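Local atomic coordinates of glucose-6-phosphate isomerase (PDB entry 6OTU), a protein that catalyses the reversible isomerisation of glucose 6-phosphate to fructose 6-phosphate, linking two hexose phosphates of central sugar metabolism. Residues Gly353-Lys359 with Thr372-Ile376. Numbering follows the deposited sequence.
Sequences GMESNGK and TSPII. With G6Q (glucose-6-phosphate), chain E.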
loop_
_atom_site.group_PDB
_atom_site.type_symbol
_atom_site.label_atom_id
_atom_site.label_comp_id
_atom_site.label_asym_id
_atom_site.label_seq_id
_atom_site.Cartn_x
_atom_site.Cartn_y
_atom_site.Cartn_z
ATOM N N GLY A 353 0.437 -1.736 -13.369
ATOM C CA GLY A 353 0.401 -0.429 -14.002
ATOM C C GLY A 353 1.730 0.300 -14.005
ATOM O O GLY A 353 2.147 0.800 -15.049
ATOM N N MET A 354 2.414 0.364 -12.857
ATOM C CA MET A 354 3.658 1.132 -12.782
ATOM C C MET A 354 4.822 0.411 -13.453
ATOM O O MET A 354 5.707 1.057 -14.028
ATOM C CB MET A 354 4.002 1.446 -11.329
ATOM C CG MET A 354 2.937 2.309 -10.656
ATOM S SD MET A 354 3.377 2.820 -8.995
ATOM C CE MET A 354 4.656 4.004 -9.353
ATOM N N GLU A 355 4.876 -0.920 -13.362
ATOM C CA GLU A 355 5.941 -1.626 -14.069
ATOM C C GLU A 355 5.715 -1.608 -15.582
ATOM O O GLU A 355 6.675 -1.510 -16.360
ATOM C CB GLU A 355 6.063 -3.060 -13.558
ATOM C CG GLU A 355 7.445 -3.632 -13.732
ATOM C CD GLU A 355 7.464 -5.116 -13.581
ATOM O OE1 GLU A 355 8.525 -5.706 -13.826
ATOM O OE2 GLU A 355 6.418 -5.698 -13.222
ATOM N N SER A 356 4.456 -1.704 -16.022
ATOM C CA SER A 356 4.182 -1.661 -17.457
ATOM C C SER A 356 4.447 -0.275 -18.025
ATOM O O SER A 356 5.146 -0.126 -19.030
ATOM C CB SER A 356 2.734 -2.065 -17.748
ATOM O OG SER A 356 2.483 -3.412 -17.398
ATOM N N ASN A 357 3.902 0.756 -17.391
ATOM C CA ASN A 357 3.855 2.064 -18.020
ATOM C C ASN A 357 4.790 3.061 -17.360
ATOM O O ASN A 357 4.777 4.244 -17.722
ATOM C CB ASN A 357 2.403 2.557 -18.060
ATOM C CG ASN A 357 1.541 1.674 -18.960
ATOM O OD1 ASN A 357 2.060 1.091 -19.913
ATOM N ND2 ASN A 357 0.241 1.554 -18.663
ATOM N N GLY A 358 5.647 2.605 -16.446
ATOM C CA GLY A 358 6.667 3.480 -15.897
ATOM C C GLY A 358 7.830 3.630 -16.854
ATOM O O GLY A 358 8.928 3.139 -16.591
ATOM N N LYS A 359 7.595 4.299 -17.979
ATOM C CA LYS A 359 8.545 4.344 -19.081
ATOM C C LYS A 359 8.706 5.779 -19.545
ATOM O O LYS A 359 7.830 6.620 -19.321
ATOM C CB LYS A 359 8.085 3.477 -20.252
ATOM C CG LYS A 359 7.733 2.053 -19.864
ATOM C CD LYS A 359 9.003 1.253 -19.551
ATOM C CE LYS A 359 8.671 -0.083 -18.913
ATOM N NZ LYS A 359 7.819 -0.913 -19.795
ATOM N N THR A 372 3.900 9.444 -18.185
ATOM C CA THR A 372 3.209 8.182 -18.399
ATOM C C THR A 372 2.555 7.681 -17.113
ATOM O O THR A 372 1.666 8.358 -16.584
ATOM C CB THR A 372 4.176 7.168 -18.977
ATOM O OG1 THR A 372 5.395 7.210 -18.222
ATOM C CG2 THR A 372 4.443 7.518 -20.450
ATOM N N SER A 373 2.960 6.515 -16.602
ATOM C CA SER A 373 2.227 5.920 -15.484
ATOM C C SER A 373 2.174 6.879 -14.299
ATOM O O SER A 373 3.176 7.532 -13.992
ATOM C CB SER A 373 2.843 4.596 -15.026
ATOM O OG SER A 373 2.043 4.038 -13.988
ATOM N N PRO A 374 1.022 7.040 -13.666
ATOM C CA PRO A 374 0.977 7.694 -12.357
ATOM C C PRO A 374 1.391 6.712 -11.265
ATOM O O PRO A 374 1.537 5.503 -11.499
ATOM C CB PRO A 374 -0.492 8.112 -12.214
ATOM C CG PRO A 374 -1.254 7.122 -13.064
ATOM C CD PRO A 374 -0.312 6.658 -14.164
ATOM N N ILE A 375 1.605 7.259 -10.060
ATOM C CA ILE A 375 1.730 6.413 -8.881
ATOM C C ILE A 375 0.385 5.751 -8.632
ATOM O O ILE A 375 -0.662 6.410 -8.619
ATOM C CB ILE A 375 2.183 7.218 -7.655
ATOM C CG1 ILE A 375 3.371 8.124 -7.982
ATOM C CG2 ILE A 375 2.546 6.285 -6.505
ATOM C CD1 ILE A 375 4.556 7.399 -8.455
ATOM N N ILE A 376 0.396 4.439 -8.480
ATOM C CA ILE A 376 -0.813 3.702 -8.152
ATOM C C ILE A 376 -0.676 3.272 -6.701
ATOM O O ILE A 376 0.335 2.676 -6.320
ATOM C CB ILE A 376 -1.038 2.523 -9.109
ATOM C CG1 ILE A 376 -1.274 3.062 -10.529
ATOM C CG2 ILE A 376 -2.230 1.675 -8.665
ATOM C CD1 ILE A 376 -1.271 1.997 -11.631
HETATM C C1 G6Q E . 7.102 -9.148 -14.081
HETATM C C2 G6Q E . 8.530 -8.737 -13.713
HETATM C C3 G6Q E . 8.996 -9.270 -12.363
HETATM C C4 G6Q E . 9.235 -10.785 -12.339
HETATM C C5 G6Q E . 10.023 -11.205 -11.098
HETATM C C6 G6Q E . 10.115 -12.705 -10.952
HETATM O O1 G6Q E . 6.689 -8.909 -15.167
HETATM O O2 G6Q E . 9.449 -9.139 -14.722
HETATM O O3 G6Q E . 8.044 -8.929 -11.353
HETATM O O4 G6Q E . 7.990 -11.479 -12.351
HETATM O O5 G6Q E . 11.328 -10.621 -11.158
HETATM O O6 G6Q E . 10.709 -13.234 -12.169
HETATM P P G6Q E . 10.746 -14.833 -12.409
HETATM O O1P G6Q E . 9.301 -15.295 -12.486
HETATM O O2P G6Q E . 11.486 -14.993 -13.732
HETATM O O3P G6Q E . 11.493 -15.437 -11.237
HETATM O O HOH W 1 -0.400 3.092 -16.167
#
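The last turn of helix 345-357 runs out at Asn357, and Gly358 leaves helical geometry as the centre of an inverse gamma turn, with a weak bond from Lys359 N to Asn357 O (2.8 Å). Asn357 O also accepts a hydrogen bond from Ser373 N (3.1 Å), tying the helix end to the residues leading into strand 375-377; the CA atoms of Asn357 and Ser373 are 4.9 Å apart. Thr372 OG1 lies 3.1 Å from Asn357 O and 2.7 Å from Lys359 O, within reach of both carbonyls. Ser373 OG turns back on its own segment to bond Pro374 O (2.9 Å), while a water held by Asn357 ND2 (3.0 Å) reaches Ser373 OG weakly (3.4 Å); Asn357 OD1 bonds to Ser491, and ND2 also to the carbonyl of Phe480. This is the second half of a beta-alpha-beta unit, strand 332-337, helix 345-357 and strand 375-377, in which the returning strand pairs with 332-337 at the edge of the mixed sheet. Met354 fills the space between helix and strand: its SD accepts a weak hydrogen bond from Ile376 N (3.4 Å), and its CE packs against Ile375 CD1 (3.5 Å), with Trp377 of the second subunit covering both residues. Gly353 CA sits 3.8 Å from Ile376 CD1, so close that a CB there would clash. The CA-to-CB bond of Glu355, the probable proton donor, points away from 372-376, and its OE1 lies 3.0 Å from C2 of glucose-6-phosphate.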